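Local coordinates for protein short-chain dehydrogenase/reductase SDR (Burkholderia phymatum, PDB 5IG2) that binds NAD on a Rossmann fold and probably acts as an oxidoreductase on CH-OH groups, at residues A31-G34 / A35-G38; R210-A213 / L214-E217; T243-A246 / T247-E251. All blocks are in the same frame, centred on the assembly; numbering follows the deposited sequence.

Contact 1 of 3, residues A31-G34 / A35-G38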
# COMPACT_ATOMS: atom_id res chain seq x y z
N ALA B 31 -39.18 23.56 2.43
CA ALA B 31 -39.31 23.09 3.80
C ALA B 31 -37.96 23.11 4.51
O ALA B 31 -37.88 23.54 5.67
CB ALA B 31 -39.92 21.69 3.79
N GLU B 32 -36.90 22.69 3.82
CA GLU B 32 -35.57 22.74 4.41
C GLU B 32 -35.16 24.17 4.72
O GLU B 32 -34.62 24.45 5.79
CB GLU B 32 -34.56 22.09 3.47
CG GLU B 32 -34.75 20.60 3.32
CD GLU B 32 -33.90 20.02 2.19
OE1 GLU B 32 -33.73 20.71 1.16
OE2 GLU B 32 -33.39 18.89 2.35
N LYS B 33 -35.41 25.09 3.79
CA LYS B 33 -35.06 26.49 4.03
C LYS B 33 -35.89 27.07 5.17
O LYS B 33 -35.35 27.75 6.05
CB LYS B 33 -35.24 27.30 2.75
CG LYS B 33 -34.88 28.78 2.87
CD LYS B 33 -33.41 28.98 3.24
CE LYS B 33 -33.09 30.47 3.25
NZ LYS B 33 -31.66 30.75 3.55
N GLY B 34 -37.20 26.80 5.18
CA GLY B 34 -38.04 27.26 6.27
C GLY B 34 -37.58 26.73 7.61
O GLY B 34 -37.52 27.48 8.59
N ALA B 35 -37.25 25.44 7.68
CA ALA B 35 -36.71 24.88 8.92
C ALA B 35 -35.47 25.63 9.37
O ALA B 35 -35.33 25.96 10.55
CB ALA B 35 -36.40 23.40 8.74
N SER B 36 -34.54 25.91 8.44
CA SER B 36 -33.30 26.59 8.81
C SER B 36 -33.54 28.01 9.33
O SER B 36 -32.67 28.55 10.02
CB SER B 36 -32.34 26.63 7.62
OG SER B 36 -32.80 27.52 6.61
N LEU B 37 -34.67 28.61 8.99
CA LEU B 37 -35.00 29.94 9.46
C LEU B 37 -35.83 29.91 10.74
O LEU B 37 -36.17 30.97 11.27
CB LEU B 37 -35.77 30.71 8.38
CG LEU B 37 -34.95 31.04 7.12
CD1 LEU B 37 -35.81 31.72 6.07
CD2 LEU B 37 -33.72 31.89 7.47
N GLY B 38 -36.15 28.72 11.24
CA GLY B 38 -36.94 28.60 12.45
C GLY B 38 -38.43 28.59 12.24
O GLY B 38 -39.17 28.81 13.21
O HOH W 1 -30.93 29.67 6.00
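Helix 25-36, the crossover helix of the first beta-alpha-beta unit in this Rossmann fold, ends in a Schellman motif, and in its last turn Ser36 reaches back to the carbonyl of Lys33. Ser36 OG lies 2.6 Å from Lys33 O and donates to it, coming in at a C=O...donor angle of 122°. That reach depends on the hydroxyl standing between its own backbone N and carbonyl carbon, chi1 70°. The same OG takes a hydrogen bond from a water 2.9 Å away, and Lys33 NZ donates to that water over 2.8 Å. The lysine chain bends at its second torsion and then runs straight, passing its CD alongside Ser36 OG, while its CE comes to 4.1 Å from Leu37 CD1. Upstream, the helical pattern is regular, with Ala35 N bonded to Ala31 O at 2.8 Å. It slackens at Leu37, whose N makes weak bonds to both Lys33 O and Gly34 O. Gly38 then leaves the helix with positive phi (89°), its N bonded to Ala35 O at 3.0 Å. Among its neighbours, the helix end sets Ala31 on Leu43 and Ala35 on Leu41 of strand 40-45, while Ala31 and Glu32 meet Leu58 of helix 48-60. Lys33 and Leu37 turn to helix 242-254, and Gly38 pairs through its backbone with Gly14.

Contact 2 of 3, residues R210-A213 / L214-E217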
# COMPACT_ATOMS: atom_id res chain seq x y z
N ARG B 210 -50.26 10.38 -11.02
CA ARG B 210 -51.53 10.55 -11.71
C ARG B 210 -52.55 9.63 -11.07
O ARG B 210 -52.27 8.44 -10.87
CB ARG B 210 -51.41 10.26 -13.21
CG ARG B 210 -52.73 10.43 -13.97
CD ARG B 210 -52.74 9.69 -15.31
NE ARG B 210 -51.87 10.32 -16.29
CZ ARG B 210 -52.28 11.09 -17.29
NH1 ARG B 210 -53.58 11.33 -17.47
NH2 ARG B 210 -51.39 11.62 -18.13
N PRO B 211 -53.74 10.13 -10.70
CA PRO B 211 -54.74 9.27 -10.07
C PRO B 211 -55.26 8.24 -11.06
O PRO B 211 -55.31 8.47 -12.27
CB PRO B 211 -55.85 10.24 -9.65
CG PRO B 211 -55.66 11.41 -10.51
CD PRO B 211 -54.19 11.53 -10.78
N GLU B 212 -55.65 7.08 -10.52
CA GLU B 212 -56.07 5.97 -11.37
C GLU B 212 -57.25 6.36 -12.24
O GLU B 212 -57.34 5.94 -13.40
CB GLU B 212 -56.40 4.75 -10.51
CG GLU B 212 -56.99 3.56 -11.27
CD GLU B 212 -55.96 2.76 -12.08
OE1 GLU B 212 -56.37 1.89 -12.88
OE2 GLU B 212 -54.74 2.99 -11.89
N ALA B 213 -58.16 7.18 -11.71
CA ALA B 213 -59.34 7.55 -12.48
C ALA B 213 -59.01 8.38 -13.72
O ALA B 213 -59.82 8.43 -14.64
CB ALA B 213 -60.32 8.31 -11.58
N LEU B 214 -57.85 9.02 -13.76
CA LEU B 214 -57.47 9.83 -14.91
C LEU B 214 -56.43 9.15 -15.80
O LEU B 214 -55.83 9.82 -16.65
CB LEU B 214 -56.97 11.19 -14.44
CG LEU B 214 -58.06 12.00 -13.73
CD1 LEU B 214 -57.51 13.28 -13.08
CD2 LEU B 214 -59.17 12.32 -14.71
N ARG B 215 -56.21 7.85 -15.63
CA ARG B 215 -55.26 7.15 -16.49
C ARG B 215 -55.77 7.09 -17.93
O ARG B 215 -56.97 7.18 -18.21
CB ARG B 215 -55.02 5.73 -15.99
CG ARG B 215 -54.36 5.68 -14.64
CD ARG B 215 -53.39 4.53 -14.56
NE ARG B 215 -53.15 4.15 -13.17
CZ ARG B 215 -52.38 4.83 -12.32
NH1 ARG B 215 -52.23 4.39 -11.08
NH2 ARG B 215 -51.76 5.94 -12.72
N ASN B 216 -54.82 6.95 -18.85
CA ASN B 216 -55.11 6.82 -20.28
C ASN B 216 -55.05 5.35 -20.66
O ASN B 216 -54.04 4.68 -20.43
CB ASN B 216 -54.10 7.62 -21.10
CG ASN B 216 -54.21 9.11 -20.86
OD1 ASN B 216 -55.31 9.67 -20.85
ND2 ASN B 216 -53.06 9.77 -20.65
N GLU B 217 -56.14 4.85 -21.25
CA GLU B 217 -56.10 3.49 -21.77
C GLU B 217 -55.18 3.39 -22.99
O GLU B 217 -54.52 2.37 -23.19
CB GLU B 217 -57.51 3.01 -22.12
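Glu212 and Arg215 form the charge pair of this turn, in the loop between strand 189-194 and helix 222-236: Glu212 OE2 meets Arg215 NE in a salt bridge modelled at 2.3 Å, a length too short to be taken literally. The carboxylate and guanidinium planes stand 79° apart, so the two groups do not lie flat side by side, and Glu212 CA sits over one guanidinium face near its rim. Among the hydrogen bonds, Arg210 NH1 donates to Leu214 O at 2.8 Å. Arg210 NH2 makes salt bridges with Glu207 and Asp114, while Asn216 bonds to Ser111 and to the same Asp114. The Arg210 chain is extended up to CD and then bends, chi3 -71°, which carries the guanidinium past the Leu214 carbonyl. Asn216 ND2 lies over one guanidinium face, 3.5 Å from Arg210 NH2. Within the turn, Leu214 N bonds to Pro211 O at 3.0 Å and Arg215 N to Glu212 O at 3.1 Å. The apolar share is small: Pro211 CG touches Leu214 CD1 at 3.7 Å, and both residues rest on Trp117 of helix 112-140. The positive charge of the buried Arg210 is probably balanced by Glu207 and Asp114, with Leu214 O taking a further N-H, whereas the Glu212-Arg215 pair is at the exposed surface.

Contact 3 of 3, residues T243-A246 / T247-E251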
# COMPACT_ATOMS: atom_id res chain seq x y z
N THR B 243 -32.36 23.63 -3.97
CA THR B 243 -31.88 24.47 -2.87
C THR B 243 -31.70 25.92 -3.32
O THR B 243 -32.04 26.85 -2.58
CB THR B 243 -30.55 23.92 -2.34
OG1 THR B 243 -30.77 22.60 -1.82
CG2 THR B 243 -29.99 24.80 -1.22
N ASP B 244 -31.15 26.13 -4.52
CA ASP B 244 -30.95 27.49 -5.02
C ASP B 244 -32.29 28.18 -5.26
O ASP B 244 -32.44 29.36 -4.95
CB ASP B 244 -30.13 27.47 -6.31
CG ASP B 244 -28.75 26.84 -6.13
OD1 ASP B 244 -28.00 27.30 -5.23
OD2 ASP B 244 -28.42 25.90 -6.88
N VAL B 245 -33.25 27.45 -5.83
CA VAL B 245 -34.58 28.02 -6.02
C VAL B 245 -35.16 28.45 -4.68
O VAL B 245 -35.72 29.54 -4.55
CB VAL B 245 -35.49 27.01 -6.75
CG1 VAL B 245 -36.95 27.49 -6.77
CG2 VAL B 245 -34.99 26.79 -8.17
N ALA B 246 -34.99 27.62 -3.65
CA ALA B 246 -35.51 27.97 -2.33
C ALA B 246 -34.81 29.22 -1.79
O ALA B 246 -35.47 30.12 -1.26
CB ALA B 246 -35.35 26.80 -1.36
N THR B 247 -33.49 29.28 -1.92
CA THR B 247 -32.76 30.45 -1.44
C THR B 247 -33.27 31.72 -2.11
O THR B 247 -33.61 32.70 -1.43
CB THR B 247 -31.26 30.29 -1.67
OG1 THR B 247 -30.78 29.20 -0.87
CG2 THR B 247 -30.54 31.56 -1.28
N LEU B 248 -33.36 31.71 -3.45
CA LEU B 248 -33.81 32.90 -4.16
C LEU B 248 -35.26 33.23 -3.83
O LEU B 248 -35.63 34.40 -3.74
CB LEU B 248 -33.64 32.72 -5.67
CG LEU B 248 -32.20 32.53 -6.15
CD1 LEU B 248 -32.21 31.87 -7.52
CD2 LEU B 248 -31.48 33.87 -6.19
N THR B 249 -36.10 32.21 -3.66
CA THR B 249 -37.51 32.47 -3.36
C THR B 249 -37.66 33.16 -2.00
O THR B 249 -38.38 34.15 -1.88
CB THR B 249 -38.29 31.16 -3.41
OG1 THR B 249 -38.24 30.64 -4.74
CG2 THR B 249 -39.75 31.35 -3.00
N PHE B 250 -36.96 32.66 -0.97
CA PHE B 250 -37.07 33.30 0.34
C PHE B 250 -36.49 34.72 0.33
O PHE B 250 -37.02 35.61 1.01
CB PHE B 250 -36.40 32.43 1.40
CG PHE B 250 -37.31 31.37 1.97
CD1 PHE B 250 -37.59 30.21 1.27
CD2 PHE B 250 -37.91 31.55 3.21
CE1 PHE B 250 -38.42 29.23 1.80
CE2 PHE B 250 -38.75 30.59 3.75
CZ PHE B 250 -39.00 29.42 3.04
N GLU B 251 -35.41 34.95 -0.42
CA GLU B 251 -34.92 36.32 -0.56
C GLU B 251 -36.00 37.23 -1.14
O GLU B 251 -36.19 38.36 -0.67
CB GLU B 251 -33.66 36.36 -1.43
CG GLU B 251 -32.43 35.81 -0.75
CD GLU B 251 -31.25 35.64 -1.70
OE1 GLU B 251 -31.42 35.85 -2.92
OE2 GLU B 251 -30.16 35.27 -1.22
O HOH W 2 -28.59 28.45 -2.18
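Val245 O is gripped by two donors from Thr249, its backbone N and its hydroxyl OG1, each 2.8 Å away and arriving from opposite faces of the carbonyl plane. The hydroxyl gets there because OG1 lies beside its own backbone N, chi1 -64°, which turns it back toward the preceding turn of helix 242-254; it comes in 40° out of the carbonyl plane. The neighbouring i to i+4 bonds are regular: Leu248 N to Asp244 O at 2.9 Å is nearly straight, with an N-H...O angle of 174°, and Phe250 N reaches Ala246 O at 3.0 Å. On the outer side, a water lies 2.7 Å from Thr247 OG1 and bonds weakly to Asp244 OD1, while Asp244 OD2 accepts from Gly241 N, beside the start of the helix. Packing follows. The side chains of Val245 and Thr249 run side by side, CG1 being 4.0 Å from OG1; both meet Leu194 of strand 189-194, and Val245 also touches Phe26 and Val199, which belong to the NAD site. Phe250 turns its ring edge to Ala246 O, CD1 standing 3.3 Å from that oxygen in the ring plane. Thr249 therefore brings a polar hydroxyl to a buried side of the helix that faces Leu194, and the hydroxyl is satisfied within its own helix.

Overall arrangement
Contacts 1 and 3 belong to one neighbourhood: their centres are 11 Å apart, and helices 25-36 and 242-254 meet where the Phe250 ring of contact 3 packs on contact 1, its CD1 3.5 Å from Lys33 CG and its CD2 3.6 Å from Leu37 CD1. Contact 2 stands apart, its centre 35 Å from that of contact 1 and 33 Å from that of contact 3, across the chain's centre from the latter. Measured from the bound NAD, the side chains of Pro211 in contact 2 and of Val245 in contact 3 are each about 7 Å away, and that of Glu32 in contact 1 about 11 Å.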